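Local coordinates for ssDNA binding protein (Aeropyrum pernix, PDB 4PSN), which binds single-stranded DNA, probably entrapping it in a tunnel system formed between the subunits of its assembly, at residues C[123-137]-C[140-154]. Sequence-based numbering, arbitrary orientation.
Sequences RFTVEKVGETDVGDV and RIMYRGSDVGALIVT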
ATOM      1  N   ARG C 123      30.246  -7.194 -14.629  1.00 20.90           N
ATOM      2  CA  ARG C 123      30.826  -8.089 -15.631  1.00 24.21           C
ATOM      3  C   ARG C 123      29.834  -9.163 -16.056  1.00 23.38           C
ATOM      4  O   ARG C 123      29.519 -10.048 -15.279  1.00 25.03           O
ATOM      5  CB  ARG C 123      32.103  -8.759 -15.109  1.00 24.39           C
ATOM      6  CG  ARG C 123      32.895  -9.482 -16.206  1.00 28.89           C
ATOM      7  CD  ARG C 123      33.651  -8.532 -17.105  1.00 24.98           C
ATOM      8  NE  ARG C 123      34.077  -9.201 -18.342  1.00 26.41           N
ATOM      9  CZ  ARG C 123      34.578  -8.577 -19.399  1.00 26.48           C
ATOM     10  NH1 ARG C 123      34.710  -7.249 -19.380  1.00 27.57           N
ATOM     11  NH2 ARG C 123      34.921  -9.271 -20.490  1.00 26.47           N
ATOM     12  N   PHE C 124      29.369  -9.086 -17.298  1.00 21.94           N
ATOM     13  CA  PHE C 124      28.467 -10.077 -17.848  1.00 20.47           C
ATOM     14  C   PHE C 124      29.245 -11.015 -18.766  1.00 24.67           C
ATOM     15  O   PHE C 124      30.298 -10.649 -19.299  1.00 26.91           O
ATOM     16  CB  PHE C 124      27.339  -9.393 -18.652  1.00 19.98           C
ATOM     17  CG  PHE C 124      26.424  -8.520 -17.808  1.00 23.57           C
ATOM     18  CD1 PHE C 124      25.470  -9.093 -16.974  1.00 18.38           C
ATOM     19  CD2 PHE C 124      26.518  -7.132 -17.853  1.00 19.12           C
ATOM     20  CE1 PHE C 124      24.614  -8.306 -16.202  1.00 19.85           C
ATOM     21  CE2 PHE C 124      25.673  -6.331 -17.068  1.00 20.30           C
ATOM     22  CZ  PHE C 124      24.721  -6.921 -16.240  1.00 20.41           C
ATOM     23  N   THR C 125      28.727 -12.226 -18.942  1.00 19.19           N
ATOM     24  CA  THR C 125      29.215 -13.139 -19.976  1.00 22.84           C
ATOM     25  C   THR C 125      28.036 -13.466 -20.907  1.00 23.97           C
ATOM     26  O   THR C 125      26.904 -13.135 -20.602  1.00 23.12           O
ATOM     27  CB  THR C 125      29.797 -14.425 -19.362  1.00 30.90           C
ATOM     28  OG1 THR C 125      28.770 -15.133 -18.653  1.00 32.71           O
ATOM     29  CG2 THR C 125      30.961 -14.096 -18.392  1.00 29.26           C
ATOM     30  N   VAL C 126      28.292 -14.097 -22.041  1.00 22.48           N
ATOM     31  CA  VAL C 126      27.225 -14.394 -22.988  1.00 23.98           C
ATOM     32  C   VAL C 126      27.433 -15.764 -23.585  1.00 30.08           C
ATOM     33  O   VAL C 126      28.541 -16.310 -23.551  1.00 26.71           O
ATOM     34  CB  VAL C 126      27.168 -13.390 -24.173  1.00 29.05           C
ATOM     35  CG1 VAL C 126      26.886 -11.969 -23.682  1.00 25.43           C
ATOM     36  CG2 VAL C 126      28.443 -13.453 -24.992  1.00 30.63           C
ATOM     37  N   GLU C 127      26.361 -16.312 -24.138  1.00 26.20           N
ATOM     38  CA  GLU C 127      26.455 -17.534 -24.920  1.00 33.00           C
ATOM     39  C   GLU C 127      25.495 -17.386 -26.084  1.00 25.35           C
ATOM     40  O   GLU C 127      24.336 -16.986 -25.882  1.00 25.07           O
ATOM     41  CB  GLU C 127      26.079 -18.746 -24.062  1.00 40.59           C
ATOM     42  CG  GLU C 127      26.663 -20.061 -24.562  1.00 61.50           C
ATOM     43  CD  GLU C 127      28.193 -20.062 -24.581  1.00 77.19           C
ATOM     44  OE1 GLU C 127      28.781 -19.977 -25.685  1.00 78.13           O
ATOM     45  OE2 GLU C 127      28.805 -20.151 -23.491  1.00 83.41           O
ATOM     46  N   LYS C 128      25.975 -17.681 -27.290  1.00 21.96           N
ATOM     47  CA  LYS C 128      25.149 -17.618 -28.485  1.00 27.72           C
ATOM     48  C   LYS C 128      23.992 -18.613 -28.390  1.00 28.84           C
ATOM     49  O   LYS C 128      24.181 -19.775 -28.013  1.00 28.07           O
ATOM     50  CB  LYS C 128      25.983 -17.875 -29.748  1.00 29.30           C
ATOM     51  CG  LYS C 128      25.167 -17.820 -31.044  1.00 29.47           C
ATOM     52  CD  LYS C 128      26.047 -17.619 -32.275  1.00 37.21           C
ATOM     53  CE  LYS C 128      27.281 -18.508 -32.252  1.00 53.22           C
ATOM     54  NZ  LYS C 128      28.123 -18.362 -33.488  1.00 60.42           N
ATOM     55  N   VAL C 129      22.792 -18.129 -28.691  1.00 23.84           N
ATOM     56  CA  VAL C 129      21.592 -18.956 -28.729  1.00 29.64           C
ATOM     57  C   VAL C 129      21.285 -19.415 -30.148  1.00 31.84           C
ATOM     58  O   VAL C 129      20.986 -20.581 -30.381  1.00 31.64           O
ATOM     59  CB  VAL C 129      20.358 -18.173 -28.249  1.00 32.06           C
ATOM     60  CG1 VAL C 129      19.101 -19.044 -28.360  1.00 34.56           C
ATOM     61  CG2 VAL C 129      20.554 -17.686 -26.838  1.00 32.60           C
ATOM     62  N   GLY C 130      21.323 -18.486 -31.098  1.00 28.50           N
ATOM     63  CA  GLY C 130      20.971 -18.812 -32.470  1.00 28.46           C
ATOM     64  C   GLY C 130      20.766 -17.577 -33.326  1.00 28.13           C
ATOM     65  O   GLY C 130      21.063 -16.465 -32.898  1.00 26.87           O
ATOM     66  N   GLU C 131      20.267 -17.784 -34.542  1.00 26.74           N
ATOM     67  CA  GLU C 131      19.949 -16.698 -35.457  1.00 31.75           C
ATOM     68  C   GLU C 131      18.450 -16.630 -35.714  1.00 33.69           C
ATOM     69  O   GLU C 131      17.762 -17.650 -35.727  1.00 33.76           O
ATOM     70  CB  GLU C 131      20.685 -16.884 -36.782  1.00 34.74           C
ATOM     71  CG  GLU C 131      22.179 -16.634 -36.689  1.00 49.68           C
ATOM     72  CD  GLU C 131      22.869 -16.660 -38.050  1.00 60.76           C
ATOM     73  OE1 GLU C 131      22.158 -16.652 -39.083  1.00 61.62           O
ATOM     74  OE2 GLU C 131      24.122 -16.688 -38.078  1.00 65.30           O
ATOM     75  N   THR C 132      17.947 -15.421 -35.917  1.00 32.48           N
ATOM     76  CA  THR C 132      16.549 -15.234 -36.277  1.00 32.49           C
ATOM     77  C   THR C 132      16.367 -15.466 -37.767  1.00 33.75           C
ATOM     78  O   THR C 132      17.336 -15.579 -38.519  1.00 28.71           O
ATOM     79  CB  THR C 132      16.102 -13.810 -36.016  1.00 30.91           C
ATOM     80  OG1 THR C 132      16.753 -12.954 -36.969  1.00 25.97           O
ATOM     81  CG2 THR C 132      16.432 -13.395 -34.579  1.00 30.69           C
ATOM     82  N   ASP C 133      15.115 -15.491 -38.205  1.00 40.31           N
ATOM     83  CA  ASP C 133      14.818 -15.762 -39.605  1.00 45.19           C
ATOM     84  C   ASP C 133      15.470 -14.734 -40.529  1.00 38.38           C
ATOM     85  O   ASP C 133      15.817 -15.049 -41.661  1.00 37.72           O
ATOM     86  CB  ASP C 133      13.302 -15.811 -39.837  1.00 54.95           C
ATOM     87  CG  ASP C 133      12.599 -16.842 -38.956  1.00 67.25           C
ATOM     88  OD1 ASP C 133      11.606 -17.445 -39.418  1.00 70.23           O
ATOM     89  OD2 ASP C 133      13.024 -17.046 -37.798  1.00 73.36           O
ATOM     90  N   VAL C 134      15.628 -13.504 -40.055  1.00 28.67           N
ATOM     91  CA  VAL C 134      16.208 -12.465 -40.897  1.00 30.70           C
ATOM     92  C   VAL C 134      17.708 -12.304 -40.660  1.00 31.46           C
ATOM     93  O   VAL C 134      18.318 -11.363 -41.154  1.00 33.24           O
ATOM     94  CB  VAL C 134      15.480 -11.120 -40.709  1.00 37.92           C
ATOM     95  CG1 VAL C 134      14.016 -11.270 -41.081  1.00 41.36           C
ATOM     96  CG2 VAL C 134      15.596 -10.647 -39.275  1.00 41.53           C
ATOM     97  N   GLY C 135      18.293 -13.223 -39.891  1.00 32.09           N
ATOM     98  CA  GLY C 135      19.731 -13.229 -39.659  1.00 33.50           C
ATOM     99  C   GLY C 135      20.304 -12.371 -38.530  1.00 29.65           C
ATOM    100  O   GLY C 135      21.508 -12.108 -38.518  1.00 28.04           O
ATOM    101  N   ASP C 136      19.470 -11.925 -37.589  1.00 22.91           N
ATOM    102  CA  ASP C 136      19.999 -11.304 -36.379  1.00 22.51           C
ATOM    103  C   ASP C 136      20.628 -12.423 -35.557  1.00 23.85           C
ATOM    104  O   ASP C 136      20.204 -13.570 -35.651  1.00 26.84           O
ATOM    105  CB  ASP C 136      18.901 -10.661 -35.510  1.00 21.33           C
ATOM    106  CG  ASP C 136      17.930  -9.805 -36.300  1.00 38.18           C
ATOM    107  OD1 ASP C 136      18.198  -8.604 -36.487  1.00 41.91           O
ATOM    108  OD2 ASP C 136      16.872 -10.328 -36.699  1.00 46.22           O
ATOM    109  N   VAL C 137      21.608 -12.088 -34.725  1.00 20.30           N
ATOM    110  CA  VAL C 137      22.212 -13.071 -33.828  1.00 22.12           C
ATOM    111  C   VAL C 137      21.751 -12.822 -32.386  1.00 22.72           C
ATOM    112  O   VAL C 137      21.813 -11.698 -31.892  1.00 19.20           O
ATOM    113  CB  VAL C 137      23.743 -13.024 -33.894  1.00 23.29           C
ATOM    114  CG1 VAL C 137      24.341 -14.215 -33.121  1.00 23.33           C
ATOM    115  CG2 VAL C 137      24.188 -13.040 -35.343  1.00 31.47           C
ATOM    116  N   ARG C 140      22.289 -15.248 -25.082  1.00 23.27           N
ATOM    117  CA  ARG C 140      21.903 -15.172 -23.681  1.00 22.56           C
ATOM    118  C   ARG C 140      22.962 -14.404 -22.889  1.00 20.23           C
ATOM    119  O   ARG C 140      24.163 -14.541 -23.141  1.00 22.30           O
ATOM    120  CB  ARG C 140      21.770 -16.574 -23.077  1.00 34.53           C
ATOM    121  CG  ARG C 140      20.483 -17.310 -23.432  1.00 51.73           C
ATOM    122  CD  ARG C 140      20.332 -18.567 -22.567  1.00 63.27           C
ATOM    123  NE  ARG C 140      21.634 -19.159 -22.255  1.00 69.42           N
ATOM    124  CZ  ARG C 140      22.223 -20.111 -22.978  1.00 75.63           C
ATOM    125  NH1 ARG C 140      21.623 -20.597 -24.059  1.00 75.03           N
ATOM    126  NH2 ARG C 140      23.420 -20.584 -22.620  1.00 78.42           N
ATOM    127  N   ILE C 141      22.513 -13.597 -21.938  1.00 16.00           N
ATOM    128  CA  ILE C 141      23.421 -12.900 -21.034  1.00 19.91           C
ATOM    129  C   ILE C 141      23.370 -13.573 -19.669  1.00 20.63           C
ATOM    130  O   ILE C 141      22.300 -13.912 -19.185  1.00 22.84           O
ATOM    131  CB  ILE C 141      23.034 -11.427 -20.889  1.00 18.97           C
ATOM    132  CG1 ILE C 141      22.981 -10.748 -22.265  1.00 20.27           C
ATOM    133  CG2 ILE C 141      24.037 -10.698 -20.012  1.00 19.07           C
ATOM    134  CD1 ILE C 141      22.462  -9.308 -22.211  1.00 17.20           C
HETATM  135  N   MSE C 142      24.537 -13.764 -19.061  1.00 17.02           N
HETATM  136  CA  MSE C 142      24.656 -14.368 -17.751  1.00 20.94           C
HETATM  137  C   MSE C 142      25.384 -13.458 -16.780  1.00 22.87           C
HETATM  138  O   MSE C 142      26.243 -12.676 -17.172  1.00 21.17           O
HETATM  139  CB  MSE C 142      25.496 -15.624 -17.896  1.00 26.95           C
HETATM  140  CG  MSE C 142      25.732 -15.926 -19.334  1.00 49.19           C
HETATM  141 SE   MSE C 142      24.717 -17.471 -19.810  1.00110.36          SE
HETATM  142  CE  MSE C 142      25.981 -18.727 -19.086  1.00 26.39           C
ATOM    143  N   TYR C 143      25.045 -13.606 -15.509  1.00 20.90           N
ATOM    144  CA  TYR C 143      25.713 -12.937 -14.414  1.00 19.91           C
ATOM    145  C   TYR C 143      25.863 -14.016 -13.332  1.00 28.31           C
ATOM    146  O   TYR C 143      24.894 -14.705 -13.002  1.00 23.60           O
ATOM    147  CB  TYR C 143      24.870 -11.760 -13.887  1.00 14.58           C
ATOM    148  CG  TYR C 143      25.634 -10.954 -12.869  1.00 20.76           C
ATOM    149  CD1 TYR C 143      26.839 -10.356 -13.220  1.00 25.21           C
ATOM    150  CD2 TYR C 143      25.196 -10.836 -11.547  1.00 20.44           C
ATOM    151  CE1 TYR C 143      27.573  -9.641 -12.307  1.00 28.19           C
ATOM    152  CE2 TYR C 143      25.937 -10.106 -10.607  1.00 19.41           C
ATOM    153  CZ  TYR C 143      27.126  -9.509 -11.010  1.00 25.31           C
ATOM    154  OH  TYR C 143      27.898  -8.787 -10.142  1.00 27.53           O
ATOM    155  N   ARG C 144      27.074 -14.190 -12.813  1.00 23.91           N
ATOM    156  CA  ARG C 144      27.328 -15.241 -11.821  1.00 25.56           C
ATOM    157  C   ARG C 144      26.961 -16.632 -12.371  1.00 26.29           C
ATOM    158  O   ARG C 144      26.499 -17.487 -11.630  1.00 30.55           O
ATOM    159  CB  ARG C 144      26.546 -14.963 -10.510  1.00 22.90           C
ATOM    160  CG  ARG C 144      26.769 -13.570  -9.928  1.00 23.88           C
ATOM    161  CD  ARG C 144      26.073 -13.362  -8.574  1.00 29.53           C
ATOM    162  NE  ARG C 144      26.773 -14.005  -7.453  1.00 27.37           N
ATOM    163  CZ  ARG C 144      26.372 -15.125  -6.851  1.00 29.87           C
ATOM    164  NH1 ARG C 144      27.075 -15.616  -5.842  1.00 36.83           N
ATOM    165  NH2 ARG C 144      25.273 -15.757  -7.253  1.00 27.99           N
ATOM    166  N   GLY C 145      27.151 -16.850 -13.669  1.00 25.35           N
ATOM    167  CA  GLY C 145      26.852 -18.141 -14.279  1.00 25.38           C
ATOM    168  C   GLY C 145      25.378 -18.435 -14.562  1.00 27.32           C
ATOM    169  O   GLY C 145      25.044 -19.446 -15.167  1.00 29.50           O
ATOM    170  N   SER C 146      24.490 -17.544 -14.147  1.00 21.27           N
ATOM    171  CA  SER C 146      23.056 -17.762 -14.285  1.00 26.07           C
ATOM    172  C   SER C 146      22.481 -16.896 -15.430  1.00 27.57           C
ATOM    173  O   SER C 146      22.965 -15.793 -15.664  1.00 23.06           O
ATOM    174  CB  SER C 146      22.401 -17.410 -12.937  1.00 29.98           C
ATOM    175  OG  SER C 146      21.117 -17.963 -12.819  1.00 41.54           O
ATOM    176  N   ASP C 147      21.457 -17.388 -16.130  1.00 25.13           N
ATOM    177  CA  ASP C 147      20.806 -16.631 -17.204  1.00 27.61           C
ATOM    178  C   ASP C 147      20.068 -15.410 -16.643  1.00 25.91           C
ATOM    179  O   ASP C 147      19.201 -15.550 -15.782  1.00 24.52           O
ATOM    180  CB  ASP C 147      19.816 -17.520 -17.971  1.00 36.70           C
ATOM    181  CG  ASP C 147      20.492 -18.709 -18.647  1.00 45.63           C
ATOM    182  OD1 ASP C 147      21.725 -18.671 -18.819  1.00 46.24           O
ATOM    183  OD2 ASP C 147      19.795 -19.681 -19.014  1.00 51.73           O
ATOM    184  N   VAL C 148      20.411 -14.207 -17.097  1.00 18.18           N
ATOM    185  CA  VAL C 148      19.723 -13.024 -16.551  1.00 14.73           C
ATOM    186  C   VAL C 148      19.170 -12.140 -17.680  1.00 16.23           C
ATOM    187  O   VAL C 148      18.505 -11.135 -17.425  1.00 17.79           O
ATOM    188  CB  VAL C 148      20.655 -12.173 -15.641  1.00 22.12           C
ATOM    189  CG1 VAL C 148      21.069 -12.950 -14.366  1.00 21.41           C
ATOM    190  CG2 VAL C 148      21.886 -11.698 -16.446  1.00 19.19           C
ATOM    191  N   GLY C 149      19.419 -12.513 -18.926  1.00 20.32           N
ATOM    192  CA  GLY C 149      19.008 -11.628 -20.008  1.00 20.83           C
ATOM    193  C   GLY C 149      19.318 -12.103 -21.408  1.00 18.51           C
ATOM    194  O   GLY C 149      19.662 -13.257 -21.628  1.00 22.71           O
ATOM    195  N   ALA C 150      19.196 -11.192 -22.368  1.00 17.76           N
ATOM    196  CA  ALA C 150      19.428 -11.523 -23.762  1.00 14.68           C
ATOM    197  C   ALA C 150      19.826 -10.286 -24.536  1.00 13.83           C
ATOM    198  O   ALA C 150      19.485  -9.165 -24.158  1.00 16.46           O
ATOM    199  CB  ALA C 150      18.177 -12.151 -24.400  1.00 20.02           C
ATOM    200  N   LEU C 151      20.509 -10.514 -25.647  1.00 17.53           N
ATOM    201  CA  LEU C 151      21.021  -9.438 -26.453  1.00 19.37           C
ATOM    202  C   LEU C 151      20.731  -9.849 -27.871  1.00 18.80           C
ATOM    203  O   LEU C 151      20.810 -11.022 -28.186  1.00 21.68           O
ATOM    204  CB  LEU C 151      22.526  -9.394 -26.242  1.00 26.84           C
ATOM    205  CG  LEU C 151      23.294  -8.292 -26.922  1.00 38.12           C
ATOM    206  CD1 LEU C 151      23.639  -7.265 -25.878  1.00 43.08           C
ATOM    207  CD2 LEU C 151      24.540  -8.874 -27.529  1.00 41.21           C
ATOM    208  N   ILE C 152      20.407  -8.897 -28.732  1.00 17.61           N
ATOM    209  CA  ILE C 152      20.232  -9.227 -30.134  1.00 19.99           C
ATOM    210  C   ILE C 152      21.089  -8.314 -30.989  1.00 17.39           C
ATOM    211  O   ILE C 152      21.129  -7.104 -30.791  1.00 17.60           O
ATOM    212  CB  ILE C 152      18.743  -9.164 -30.561  1.00 21.63           C
ATOM    213  CG1 ILE C 152      18.594  -9.490 -32.053  1.00 24.24           C
ATOM    214  CG2 ILE C 152      18.128  -7.789 -30.233  1.00 20.94           C
ATOM    215  CD1 ILE C 152      17.136  -9.804 -32.429  1.00 23.12           C
ATOM    216  N   VAL C 153      21.787  -8.907 -31.942  1.00 16.10           N
ATOM    217  CA  VAL C 153      22.715  -8.170 -32.776  1.00 17.74           C
ATOM    218  C   VAL C 153      22.315  -8.264 -34.241  1.00 17.48           C
ATOM    219  O   VAL C 153      22.166  -9.362 -34.794  1.00 20.87           O
ATOM    220  CB  VAL C 153      24.140  -8.746 -32.621  1.00 22.54           C
ATOM    221  CG1 VAL C 153      25.123  -8.013 -33.564  1.00 19.22           C
ATOM    222  CG2 VAL C 153      24.584  -8.608 -31.172  1.00 19.29           C
ATOM    223  N   THR C 154      22.146  -7.115 -34.880  1.00 18.64           N
ATOM    224  CA  THR C 154      21.794  -7.100 -36.296  1.00 22.60           C
ATOM    225  C   THR C 154      22.987  -6.627 -37.119  1.00 20.51           C
ATOM    226  O   THR C 154      23.364  -5.468 -37.052  1.00 24.88           O
ATOM    227  CB  THR C 154      20.597  -6.151 -36.584  1.00 32.81           C
ATOM    228  OG1 THR C 154      19.505  -6.458 -35.710  1.00 32.41           O
ATOM    229  CG2 THR C 154      20.139  -6.286 -38.043  1.00 31.22           C
TER
HETATM  230  O   HOH W   1      29.424 -12.607 -14.464  1.00 40.20           O
HETATM  231  O   HOH W   2      28.488 -15.079 -15.932  1.00 37.05           O
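Asp136 and Thr154 run alongside each other with their ends in the same direction, and Thr154 OG1 donates to the anti lone pair of Asp136 OD1 at 2.6 Å. Arg163 of strand 159-166 also bonds Thr154 OG1, while Asp136 OD2, less surely placed, faces Arg176 of the second subunit in a salt bridge; Ile152 CD1 packs on Asp136 CB (3.7 Å). Without the carboxylate, as with an alanine here, Thr154 OG1 is likely to lose this acceptor and Arg176 of the neighbouring subunit one negative partner. Beside this site, Val137 and Val153 form an antiparallel hydrogen-bonded pair. Farther along, Thr125 pairs with Met142 and Glu127 with Arg140, the bond from Met142 N to Thr125 O being nearly straight (172°). In Arg140, chi1 of -78° sets CG against Val129 CG2 at 3.4 Å; a bend at chi3 leaves NH2 by Glu127 CB (3.5 Å), and NE makes a weak, long salt bridge with Asp147 OD1 (3.5 Å). On the face carrying Val126 and Ile141, helix 186-198 covers them with Val190 and Phe198; Phe124 CD1 packs on Ile141 CG2 (3.7 Å). The Phe124 and Tyr143 rings meet obliquely; the Tyr143 hydroxyl bonds Glu56 of the third subunit. Two tight turns, type I at Thr132-Gly135 and type I' at Tyr143-Ser146, join three consecutive strands into an antiparallel beta meander at the edge of the C-terminal domain's sheet.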